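Local atomic coordinates of digeranylgeranylglycerophospholipid reductase (Sulfolobus acidocaldarius, PDB entry 3ATR), a protein that reduces the double bonds of geranylgeranyl chains in archaeal membrane lipid precursors, using FAD as cofactor, to give saturated phytanyl lipids. Residues Asp50-Ala55 with Phe95-Pro100; Glu71-Gly76 with Asn91-Glu96; Tyr202-Ile207 with Trp217-Lys222. All blocks are in the same frame, centred on the assembly; numbering follows the deposited sequence.

Interaction 1: Asp50-Ala55 with Phe95-Pro100; sequences DAVSKA and FELNAP. With FDA (dihydroflavine-adenine dinucleotide), chain B; DD9 (nonane), chain C.
A51 and V52 pair with E96 and F95 in a short, buried antiparallel ladder at one border of the large mixed sheet, where strand 51-53 lies outermost against strand 87-97; a bond from L97 N to D50 O extends it. V52 and F95 are the hydrogen-bonded pair: V52 N reaches F95 O at 3.0 Å, and F95 N returns to V52 O at 2.9 Å. A51 and E96 form the non-hydrogen-bonded pair, and the polar backbone atoms of A51 serve the flavin instead. A51 N donates to FDA O4 at 3.2 Å, and FDA N3 donates to A51 O at 2.7 Å with an almost straight bond (171°).

On the face of A51 and E96, the glutamate chain bends at chi2 (-65°) and brings its carboxylate back over D50, with OE2 against D50 CB. The like-charged D50 OD2 and E96 OE2 are 4.5 Å apart, but K222 forms salt bridges with both and probably offsets their repulsion. D50 OD2 also accepts a bond from a water that in turn accepts from A99 N, tying this carboxylate to the first turn of helix 99-112. The side chains of V52 and F95 lie on the other face. There V52 CG2 rests on L97 CD1 at 4.0 Å, and the F95 ring brings CE2 to within 3.6 Å of K54 CA while meeting F57 edge-to-face. The nonane passes close to the same short strand, its C4 next to S53 N. An edge strand that offers an N-H and a C=O to the O4 and N3 of the isoalloxazine pyrimidine marks this ladder as part of the FAD-binding site.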
# COMPACT_ATOMS: atom_id res chain seq x y z
N ASP A 50 6.23 0.19 -9.64
CA ASP A 50 6.70 -1.19 -9.88
C ASP A 50 7.90 -1.64 -9.04
O ASP A 50 8.46 -2.67 -9.33
CB ASP A 50 6.98 -1.50 -11.34
CG ASP A 50 5.74 -1.34 -12.24
OD1 ASP A 50 4.61 -1.49 -11.79
OD2 ASP A 50 5.94 -1.05 -13.41
N ALA A 51 8.18 -0.93 -7.96
CA ALA A 51 9.32 -1.25 -7.08
C ALA A 51 8.89 -1.95 -5.81
O ALA A 51 8.04 -1.42 -5.06
CB ALA A 51 10.09 0.01 -6.74
N VAL A 52 9.50 -3.10 -5.55
CA VAL A 52 9.13 -3.89 -4.37
C VAL A 52 10.41 -4.44 -3.74
O VAL A 52 11.24 -5.03 -4.42
CB VAL A 52 8.15 -5.06 -4.71
CG1 VAL A 52 7.67 -5.77 -3.39
CG2 VAL A 52 6.95 -4.57 -5.50
N SER A 53 10.53 -4.33 -2.43
CA SER A 53 11.74 -4.84 -1.78
C SER A 53 11.83 -6.35 -1.82
O SER A 53 10.82 -7.05 -1.77
CB SER A 53 11.83 -4.38 -0.29
OG SER A 53 10.97 -5.17 0.47
N LYS A 54 13.05 -6.86 -1.88
CA LYS A 54 13.29 -8.27 -1.72
C LYS A 54 12.85 -8.72 -0.32
O LYS A 54 12.35 -9.83 -0.18
CB LYS A 54 14.79 -8.58 -1.97
CG LYS A 54 15.14 -10.06 -1.80
CD LYS A 54 16.62 -10.24 -2.15
CE LYS A 54 17.23 -11.38 -1.34
NZ LYS A 54 18.71 -11.49 -1.65
N ALA A 55 13.01 -7.86 0.70
CA ALA A 55 12.63 -8.26 2.09
C ALA A 55 11.13 -8.64 2.18
O ALA A 55 10.78 -9.56 2.93
CB ALA A 55 12.93 -7.15 3.05
N PHE A 95 13.35 -5.18 -6.39
CA PHE A 95 13.08 -5.54 -7.76
C PHE A 95 12.26 -4.43 -8.39
O PHE A 95 11.31 -3.96 -7.78
CB PHE A 95 12.27 -6.84 -7.78
CG PHE A 95 12.91 -7.96 -7.03
CD1 PHE A 95 14.07 -8.57 -7.53
CD2 PHE A 95 12.37 -8.42 -5.82
CE1 PHE A 95 14.67 -9.64 -6.86
CE2 PHE A 95 12.97 -9.48 -5.13
CZ PHE A 95 14.12 -10.08 -5.62
N GLU A 96 12.63 -4.06 -9.60
CA GLU A 96 11.74 -3.36 -10.56
C GLU A 96 11.07 -4.38 -11.48
O GLU A 96 11.72 -5.07 -12.30
CB GLU A 96 12.51 -2.31 -11.36
CG GLU A 96 12.30 -0.92 -10.88
CD GLU A 96 10.86 -0.46 -11.05
OE1 GLU A 96 10.40 0.35 -10.23
OE2 GLU A 96 10.20 -0.91 -12.00
N LEU A 97 9.76 -4.52 -11.28
CA LEU A 97 8.98 -5.60 -11.85
C LEU A 97 8.32 -5.23 -13.14
O LEU A 97 8.01 -4.05 -13.38
CB LEU A 97 7.83 -5.95 -10.88
CG LEU A 97 8.25 -6.49 -9.51
CD1 LEU A 97 7.06 -6.86 -8.74
CD2 LEU A 97 9.04 -7.71 -9.76
N ASN A 98 8.08 -6.25 -13.98
CA ASN A 98 7.02 -6.18 -14.96
C ASN A 98 5.81 -6.68 -14.16
O ASN A 98 5.64 -7.90 -13.96
CB ASN A 98 7.30 -7.07 -16.20
CG ASN A 98 6.21 -6.94 -17.27
OD1 ASN A 98 5.02 -6.95 -16.94
ND2 ASN A 98 6.60 -6.84 -18.53
N ALA A 99 5.04 -5.74 -13.62
CA ALA A 99 4.03 -6.11 -12.60
C ALA A 99 2.96 -7.07 -13.17
O ALA A 99 2.63 -8.09 -12.54
CB ALA A 99 3.40 -4.83 -11.96
N PRO A 100 2.40 -6.76 -14.37
CA PRO A 100 1.40 -7.69 -14.91
C PRO A 100 1.97 -9.08 -15.12
O PRO A 100 1.31 -10.08 -14.77
CB PRO A 100 1.01 -7.05 -16.26
CG PRO A 100 1.24 -5.55 -16.06
CD PRO A 100 2.42 -5.46 -15.07
PA FDA B . -4.97 -3.50 -7.56
O1A FDA B . -5.60 -2.18 -7.88
O2A FDA B . -3.63 -3.83 -8.19
O5B FDA B . -5.88 -4.69 -8.06
C5B FDA B . -7.34 -4.64 -7.84
C4B FDA B . -8.01 -5.50 -8.90
O4B FDA B . -9.42 -5.57 -8.64
C3B FDA B . -7.86 -4.92 -10.31
O3B FDA B . -7.13 -5.86 -11.13
C2B FDA B . -9.29 -4.68 -10.77
O2B FDA B . -9.56 -5.01 -12.12
C1B FDA B . -10.12 -5.60 -9.90
N9A FDA B . -11.47 -5.13 -9.55
C8A FDA B . -11.81 -3.97 -8.92
N7A FDA B . -13.15 -3.98 -8.68
C5A FDA B . -13.62 -5.20 -9.10
C6A FDA B . -14.87 -5.80 -9.11
N6A FDA B . -15.96 -5.13 -8.63
N1A FDA B . -14.99 -7.05 -9.66
C2A FDA B . -13.92 -7.74 -10.16
N3A FDA B . -12.68 -7.16 -10.14
C4A FDA B . -12.55 -5.91 -9.64
N1 FDA B . 3.56 0.22 -4.48
C2 FDA B . 4.74 -0.41 -4.54
O2 FDA B . 4.84 -1.44 -3.85
N3 FDA B . 5.79 0.05 -5.31
C4 FDA B . 5.69 1.16 -6.07
O4 FDA B . 6.65 1.56 -6.75
C4X FDA B . 4.45 1.94 -6.04
N5 FDA B . 4.30 3.09 -6.75
C5X FDA B . 3.01 3.45 -7.04
C6 FDA B . 2.83 4.41 -8.04
C7 FDA B . 1.54 4.80 -8.41
C7M FDA B . 1.37 5.80 -9.57
C8 FDA B . 0.47 4.27 -7.73
C8M FDA B . -0.97 4.65 -8.12
C9 FDA B . 0.61 3.30 -6.69
C9A FDA B . 1.93 2.88 -6.34
N10 FDA B . 2.13 1.93 -5.27
C10 FDA B . 3.37 1.34 -5.21
C1' FDA B . 0.97 1.19 -4.72
C2' FDA B . 0.67 -0.17 -5.38
O2' FDA B . 0.60 -0.04 -6.80
C3' FDA B . -0.68 -0.70 -4.86
O3' FDA B . -0.69 -0.47 -3.43
C4' FDA B . -0.91 -2.18 -5.09
O4' FDA B . -0.69 -2.48 -6.48
C5' FDA B . -2.38 -2.48 -4.76
O5' FDA B . -2.62 -3.88 -4.98
P FDA B . -4.12 -4.41 -4.91
O1P FDA B . -4.10 -5.88 -5.33
O2P FDA B . -4.66 -4.01 -3.57
O3P FDA B . -4.97 -3.49 -5.96
C1 DD9 C . 14.90 -1.60 -2.60
C2 DD9 C . 13.53 -1.41 -3.25
C3 DD9 C . 12.56 -0.94 -2.19
C4 DD9 C . 11.17 -0.79 -2.78
C5 DD9 C . 10.86 0.67 -3.02
C6 DD9 C . 9.40 0.93 -2.62
C7 DD9 C . 8.98 2.39 -2.64
C8 DD9 C . 7.95 2.48 -3.77
C9 DD9 C . 6.77 3.41 -3.61
O HOH W 1 4.85 -3.12 -14.86

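Interaction 2: Glu71-Gly76 with Asn91-Glu96; sequences ENKING and NGEGFE. With DD9 (nonane), chain C.
N72 and I74 pair with E96 and G94 in the close-packed part of this antiparallel contact. I74 N meets G94 O and G94 N meets I74 O, each at 2.9 Å, and E96 N binds N72 O. E96 O is gripped twice, by N72 N and, weakly, by E71 N, which makes a classic beta bulge. I74 lays CB on the G94 carbonyl, and its CG2 touches nonane C1 at 3.9 Å. G94, with no side chain, lets nonane C1 come within 3.9 Å of its CA.

The solvent side is looser: K73, on the face opposite I74, reaches over to the exposed E93. Its chain, bent at chi2 (66°) and again at chi4, passes CE over G94 O at 3.2 Å and carries NZ to E93 OE2 at 2.8 Å. This salt bridge uses the anti lone pair of the carboxylate, and E93 has a weak ion pair with K54. Toward the exposed N91, whose OD1 is bonded to Y202 OH, the pairing slips by one residue between I74 and G76, and G92 N binds N75 O. Strands 70-80 and 87-97 thus form a beta hairpin, interrupted by this shift and by the classic bulge.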
# COMPACT_ATOMS: atom_id res chain seq x y z
N GLU A 71 12.34 -6.64 -14.40
CA GLU A 71 12.91 -5.71 -15.37
C GLU A 71 14.30 -5.25 -14.96
O GLU A 71 15.20 -5.14 -15.78
CB GLU A 71 11.97 -4.55 -15.64
CG GLU A 71 10.72 -5.03 -16.40
CD GLU A 71 9.99 -3.93 -17.13
OE1 GLU A 71 10.40 -3.56 -18.25
OE2 GLU A 71 8.98 -3.46 -16.62
N ASN A 72 14.51 -5.04 -13.68
CA ASN A 72 15.78 -4.48 -13.26
C ASN A 72 16.04 -4.76 -11.80
O ASN A 72 15.17 -4.52 -10.98
CB ASN A 72 15.73 -2.95 -13.48
CG ASN A 72 17.08 -2.30 -13.29
OD1 ASN A 72 18.09 -2.83 -13.74
ND2 ASN A 72 17.12 -1.18 -12.58
N LYS A 73 17.24 -5.25 -11.46
CA LYS A 73 17.55 -5.47 -10.04
C LYS A 73 17.94 -4.18 -9.36
O LYS A 73 18.69 -3.38 -9.93
CB LYS A 73 18.68 -6.52 -9.92
CG LYS A 73 19.06 -6.82 -8.45
CD LYS A 73 17.93 -7.50 -7.69
CE LYS A 73 18.17 -7.45 -6.19
NZ LYS A 73 19.44 -8.21 -5.91
N ILE A 74 17.42 -3.94 -8.16
CA ILE A 74 17.70 -2.70 -7.43
C ILE A 74 18.60 -3.01 -6.24
O ILE A 74 18.33 -3.96 -5.51
CB ILE A 74 16.37 -2.06 -6.94
CG1 ILE A 74 15.46 -1.71 -8.14
CG2 ILE A 74 16.59 -0.85 -6.05
CD1 ILE A 74 16.10 -0.79 -9.18
N ASN A 75 19.66 -2.21 -6.06
CA ASN A 75 20.58 -2.35 -4.93
C ASN A 75 20.49 -1.22 -3.88
O ASN A 75 21.19 -1.26 -2.84
CB ASN A 75 22.01 -2.52 -5.47
CG ASN A 75 22.18 -3.84 -6.17
OD1 ASN A 75 22.62 -3.92 -7.32
ND2 ASN A 75 21.78 -4.90 -5.51
N GLY A 76 19.64 -0.23 -4.16
CA GLY A 76 19.32 0.80 -3.18
C GLY A 76 18.59 2.00 -3.70
O GLY A 76 18.07 1.98 -4.83
N ASN A 91 21.36 1.61 1.04
CA ASN A 91 21.52 0.31 0.37
C ASN A 91 20.49 -0.71 0.79
O ASN A 91 20.06 -0.73 1.95
CB ASN A 91 22.93 -0.26 0.52
CG ASN A 91 23.99 0.67 -0.03
OD1 ASN A 91 23.87 1.20 -1.15
ND2 ASN A 91 25.04 0.88 0.75
N GLY A 92 20.09 -1.56 -0.15
CA GLY A 92 19.09 -2.60 0.10
C GLY A 92 18.58 -3.16 -1.21
O GLY A 92 18.47 -2.42 -2.22
N GLU A 93 18.25 -4.45 -1.22
CA GLU A 93 17.89 -5.15 -2.44
C GLU A 93 16.40 -5.09 -2.73
O GLU A 93 15.56 -5.15 -1.83
CB GLU A 93 18.33 -6.61 -2.38
CG GLU A 93 19.85 -6.77 -2.45
CD GLU A 93 20.26 -8.20 -2.29
OE1 GLU A 93 20.67 -8.57 -1.17
OE2 GLU A 93 20.14 -8.97 -3.27
N GLY A 94 16.09 -5.00 -4.01
CA GLY A 94 14.69 -4.99 -4.44
C GLY A 94 14.58 -5.28 -5.90
O GLY A 94 15.57 -5.58 -6.58
N PHE A 95 13.35 -5.18 -6.39
CA PHE A 95 13.08 -5.54 -7.76
C PHE A 95 12.26 -4.43 -8.39
O PHE A 95 11.31 -3.96 -7.78
CB PHE A 95 12.27 -6.84 -7.78
CG PHE A 95 12.91 -7.96 -7.03
CD1 PHE A 95 14.07 -8.57 -7.53
CD2 PHE A 95 12.37 -8.42 -5.82
CE1 PHE A 95 14.67 -9.64 -6.86
CE2 PHE A 95 12.97 -9.48 -5.13
CZ PHE A 95 14.12 -10.08 -5.62
N GLU A 96 12.63 -4.06 -9.60
CA GLU A 96 11.74 -3.36 -10.56
C GLU A 96 11.07 -4.38 -11.48
O GLU A 96 11.72 -5.07 -12.30
CB GLU A 96 12.51 -2.31 -11.36
CG GLU A 96 12.30 -0.92 -10.88
CD GLU A 96 10.86 -0.46 -11.05
OE1 GLU A 96 10.40 0.35 -10.23
OE2 GLU A 96 10.20 -0.91 -12.00
C1 DD9 C . 14.90 -1.60 -2.60
C2 DD9 C . 13.53 -1.41 -3.25
C3 DD9 C . 12.56 -0.94 -2.19
C4 DD9 C . 11.17 -0.79 -2.78
C5 DD9 C . 10.86 0.67 -3.02
C6 DD9 C . 9.40 0.93 -2.62
C7 DD9 C . 8.98 2.39 -2.64
C8 DD9 C . 7.95 2.48 -3.77
C9 DD9 C . 6.77 3.41 -3.61

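Interaction 3: Tyr202-Ile207 with Trp217-Lys222; sequences YLRIFI and WWYFPK. With FDA (dihydroflavine-adenine dinucleotide), chain B.
R204 and F206 pair with Y219 and W217 across an almost exactly antiparallel ladder (171° between the strands), in which both pairs exchange two backbone hydrogen bonds, the shortest from F206 N to W217 O at 2.8 Å.

On the face of R204 and F206, the guanidinium of R204 lies flat on Y219, the planes 8° apart and the centres 4.0 Å apart. The arginine chain runs extended beside the tyrosine, its CZ 3.4 Å from Y219 CE2. R204 NH2 is hydrogen-bonded to E198 O and Y219 OH to D256, so both polar ends are held. If R204 were an alanine, Y219 would probably lose its flat cationic partner and the E198 carbonyl its donor. Next along, F206 presents its ring edge to Y219 CB and the W217 backbone.

The other face is aromatic and apolar. L203 CD1 sits over one face of the F220 ring, 4.2 Å from the centroid in a CH-pi contact, and W218 CD1 covers the opposite face. With chi1 at 71°, W218 folds its indole back over F220, while W218 NE1 is bonded to N228. I205 CG1 comes to the edge of F220. That same ring approaches the flavin edge-on, F220 CE2 lying 3.6 Å from FDA O4, and W218 CH2 lies 3.8 Å from FDA C6. The charge of R204 is thus stacked on the face opposite the one carrying I205 and W218, and the hydrophobic side, where L203 and F220 also touch the nonane, is consistent with a site that handles isoprenoid chains.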
# COMPACT_ATOMS: atom_id res chain seq x y z
N TYR A 202 20.03 1.92 -8.86
CA TYR A 202 19.51 2.74 -7.75
C TYR A 202 18.25 3.52 -8.13
O TYR A 202 18.25 4.22 -9.15
CB TYR A 202 20.57 3.75 -7.30
CG TYR A 202 21.55 3.08 -6.39
CD1 TYR A 202 21.41 3.14 -5.02
CD2 TYR A 202 22.56 2.29 -6.93
CE1 TYR A 202 22.30 2.46 -4.17
CE2 TYR A 202 23.43 1.62 -6.11
CZ TYR A 202 23.30 1.71 -4.74
OH TYR A 202 24.20 1.02 -3.93
N LEU A 203 17.21 3.37 -7.32
CA LEU A 203 16.02 4.22 -7.43
C LEU A 203 16.40 5.62 -6.94
O LEU A 203 17.33 5.75 -6.15
CB LEU A 203 14.89 3.68 -6.55
CG LEU A 203 14.49 2.20 -6.76
CD1 LEU A 203 13.39 1.74 -5.78
CD2 LEU A 203 14.08 1.94 -8.25
N ARG A 204 15.69 6.64 -7.41
CA ARG A 204 15.95 8.02 -7.02
C ARG A 204 14.62 8.53 -6.49
O ARG A 204 13.60 8.34 -7.14
CB ARG A 204 16.38 8.87 -8.18
CG ARG A 204 17.70 8.42 -8.79
CD ARG A 204 18.04 9.29 -9.98
NE ARG A 204 19.02 8.66 -10.82
CZ ARG A 204 19.38 9.07 -12.03
NH1 ARG A 204 18.84 10.17 -12.58
NH2 ARG A 204 20.29 8.39 -12.70
N ILE A 205 14.64 9.13 -5.31
CA ILE A 205 13.41 9.72 -4.75
C ILE A 205 13.75 11.13 -4.36
O ILE A 205 14.75 11.37 -3.68
CB ILE A 205 12.94 8.91 -3.53
CG1 ILE A 205 12.29 7.62 -3.99
CG2 ILE A 205 12.00 9.74 -2.63
CD1 ILE A 205 11.91 6.69 -2.87
N PHE A 206 12.95 12.08 -4.85
CA PHE A 206 13.24 13.50 -4.67
C PHE A 206 12.19 14.09 -3.76
O PHE A 206 10.99 14.09 -4.11
CB PHE A 206 13.20 14.22 -6.00
CG PHE A 206 14.05 13.60 -7.05
CD1 PHE A 206 15.40 13.96 -7.18
CD2 PHE A 206 13.49 12.65 -7.92
CE1 PHE A 206 16.19 13.37 -8.16
CE2 PHE A 206 14.25 12.06 -8.90
CZ PHE A 206 15.61 12.40 -9.04
N ILE A 207 12.64 14.53 -2.59
CA ILE A 207 11.76 15.18 -1.63
C ILE A 207 11.69 16.68 -1.96
O ILE A 207 12.73 17.32 -2.25
CB ILE A 207 12.28 15.00 -0.20
CG1 ILE A 207 12.60 13.51 0.07
CG2 ILE A 207 11.29 15.62 0.79
CD1 ILE A 207 13.11 13.22 1.43
N TRP A 217 8.63 13.06 -5.86
CA TRP A 217 8.91 12.64 -7.25
C TRP A 217 9.83 11.44 -7.20
O TRP A 217 10.65 11.32 -6.27
CB TRP A 217 9.66 13.77 -7.97
CG TRP A 217 8.80 14.77 -8.67
CD1 TRP A 217 8.26 15.90 -8.16
CD2 TRP A 217 8.45 14.74 -10.05
NE1 TRP A 217 7.57 16.59 -9.13
CE2 TRP A 217 7.66 15.88 -10.31
CE3 TRP A 217 8.72 13.84 -11.11
CZ2 TRP A 217 7.16 16.17 -11.56
CZ3 TRP A 217 8.19 14.11 -12.36
CH2 TRP A 217 7.44 15.28 -12.58
N TRP A 218 9.77 10.58 -8.23
CA TRP A 218 10.67 9.45 -8.33
C TRP A 218 11.17 9.20 -9.75
O TRP A 218 10.56 9.62 -10.73
CB TRP A 218 10.02 8.18 -7.77
CG TRP A 218 8.92 7.61 -8.60
CD1 TRP A 218 9.03 6.74 -9.66
CD2 TRP A 218 7.52 7.79 -8.36
NE1 TRP A 218 7.77 6.39 -10.13
CE2 TRP A 218 6.82 7.03 -9.36
CE3 TRP A 218 6.77 8.50 -7.41
CZ2 TRP A 218 5.41 6.95 -9.42
CZ3 TRP A 218 5.34 8.45 -7.49
CH2 TRP A 218 4.69 7.68 -8.51
N TYR A 219 12.30 8.51 -9.83
CA TYR A 219 12.93 8.16 -11.09
C TYR A 219 13.40 6.73 -10.81
O TYR A 219 14.34 6.53 -10.05
CB TYR A 219 14.05 9.17 -11.37
CG TYR A 219 14.91 8.91 -12.59
CD1 TYR A 219 14.77 9.70 -13.74
CD2 TYR A 219 15.93 7.94 -12.57
CE1 TYR A 219 15.57 9.50 -14.84
CE2 TYR A 219 16.75 7.75 -13.68
CZ TYR A 219 16.56 8.52 -14.79
OH TYR A 219 17.38 8.30 -15.90
N PHE A 220 12.66 5.73 -11.33
CA PHE A 220 12.91 4.33 -10.97
C PHE A 220 13.37 3.59 -12.24
O PHE A 220 12.52 3.25 -13.05
CB PHE A 220 11.63 3.63 -10.50
CG PHE A 220 11.15 4.00 -9.11
CD1 PHE A 220 11.87 4.86 -8.28
CD2 PHE A 220 9.97 3.39 -8.62
CE1 PHE A 220 11.41 5.15 -6.96
CE2 PHE A 220 9.48 3.67 -7.31
CZ PHE A 220 10.21 4.53 -6.49
N PRO A 221 14.69 3.34 -12.39
CA PRO A 221 15.13 2.68 -13.63
C PRO A 221 14.60 1.28 -13.80
O PRO A 221 14.57 0.48 -12.84
CB PRO A 221 16.67 2.69 -13.52
CG PRO A 221 16.99 3.88 -12.63
CD PRO A 221 15.84 3.79 -11.57
N LYS A 222 14.13 0.97 -15.00
CA LYS A 222 13.67 -0.39 -15.30
C LYS A 222 14.69 -1.10 -16.19
O LYS A 222 14.39 -2.13 -16.77
CB LYS A 222 12.30 -0.34 -15.97
CG LYS A 222 11.19 0.09 -15.01
CD LYS A 222 9.85 0.18 -15.74
CE LYS A 222 8.69 -0.07 -14.78
NZ LYS A 222 8.51 -1.57 -14.62
PA FDA B . -4.97 -3.50 -7.56
O1A FDA B . -5.60 -2.18 -7.88
O2A FDA B . -3.63 -3.83 -8.19
O5B FDA B . -5.88 -4.69 -8.06
C5B FDA B . -7.34 -4.64 -7.84
C4B FDA B . -8.01 -5.50 -8.90
O4B FDA B . -9.42 -5.57 -8.64
C3B FDA B . -7.86 -4.92 -10.31
O3B FDA B . -7.13 -5.86 -11.13
C2B FDA B . -9.29 -4.68 -10.77
O2B FDA B . -9.56 -5.01 -12.12
C1B FDA B . -10.12 -5.60 -9.90
N9A FDA B . -11.47 -5.13 -9.55
C8A FDA B . -11.81 -3.97 -8.92
N7A FDA B . -13.15 -3.98 -8.68
C5A FDA B . -13.62 -5.20 -9.10
C6A FDA B . -14.87 -5.80 -9.11
N6A FDA B . -15.96 -5.13 -8.63
N1A FDA B . -14.99 -7.05 -9.66
C2A FDA B . -13.92 -7.74 -10.16
N3A FDA B . -12.68 -7.16 -10.14
C4A FDA B . -12.55 -5.91 -9.64
N1 FDA B . 3.56 0.22 -4.48
C2 FDA B . 4.74 -0.41 -4.54
O2 FDA B . 4.84 -1.44 -3.85
N3 FDA B . 5.79 0.05 -5.31
C4 FDA B . 5.69 1.16 -6.07
O4 FDA B . 6.65 1.56 -6.75
C4X FDA B . 4.45 1.94 -6.04
N5 FDA B . 4.30 3.09 -6.75
C5X FDA B . 3.01 3.45 -7.04
C6 FDA B . 2.83 4.41 -8.04
C7 FDA B . 1.54 4.80 -8.41
C7M FDA B . 1.37 5.80 -9.57
C8 FDA B . 0.47 4.27 -7.73
C8M FDA B . -0.97 4.65 -8.12
C9 FDA B . 0.61 3.30 -6.69
C9A FDA B . 1.93 2.88 -6.34
N10 FDA B . 2.13 1.93 -5.27
C10 FDA B . 3.37 1.34 -5.21
C1' FDA B . 0.97 1.19 -4.72
C2' FDA B . 0.67 -0.17 -5.38
O2' FDA B . 0.60 -0.04 -6.80
C3' FDA B . -0.68 -0.70 -4.86
O3' FDA B . -0.69 -0.47 -3.43
C4' FDA B . -0.91 -2.18 -5.09
O4' FDA B . -0.69 -2.48 -6.48
C5' FDA B . -2.38 -2.48 -4.76
O5' FDA B . -2.62 -3.88 -4.98
P FDA B . -4.12 -4.41 -4.91
O1P FDA B . -4.10 -5.88 -5.33
O2P FDA B . -4.66 -4.01 -3.57
O3P FDA B . -4.97 -3.49 -5.96

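All three interactions belong to one mixed sheet, whose order runs 51-53, 87-97, 70-80, 202-206 and 217-221 before continuing. Interactions 1 and 2 share F95 and E96 on strand 87-97, with centres about 8 Å apart. Interaction 3 opens later in the chain, its centre about 12 Å from that of interaction 2 and about 14 Å from that of interaction 1. K222 links the three, since its NZ makes salt bridges with D50, E71 and E96. Interactions 1 and 3 touch the flavin, and all three reach the nonane, so one sheet, through different strands, lines both the cofactor and the nonane, which may stand in for a lipid chain.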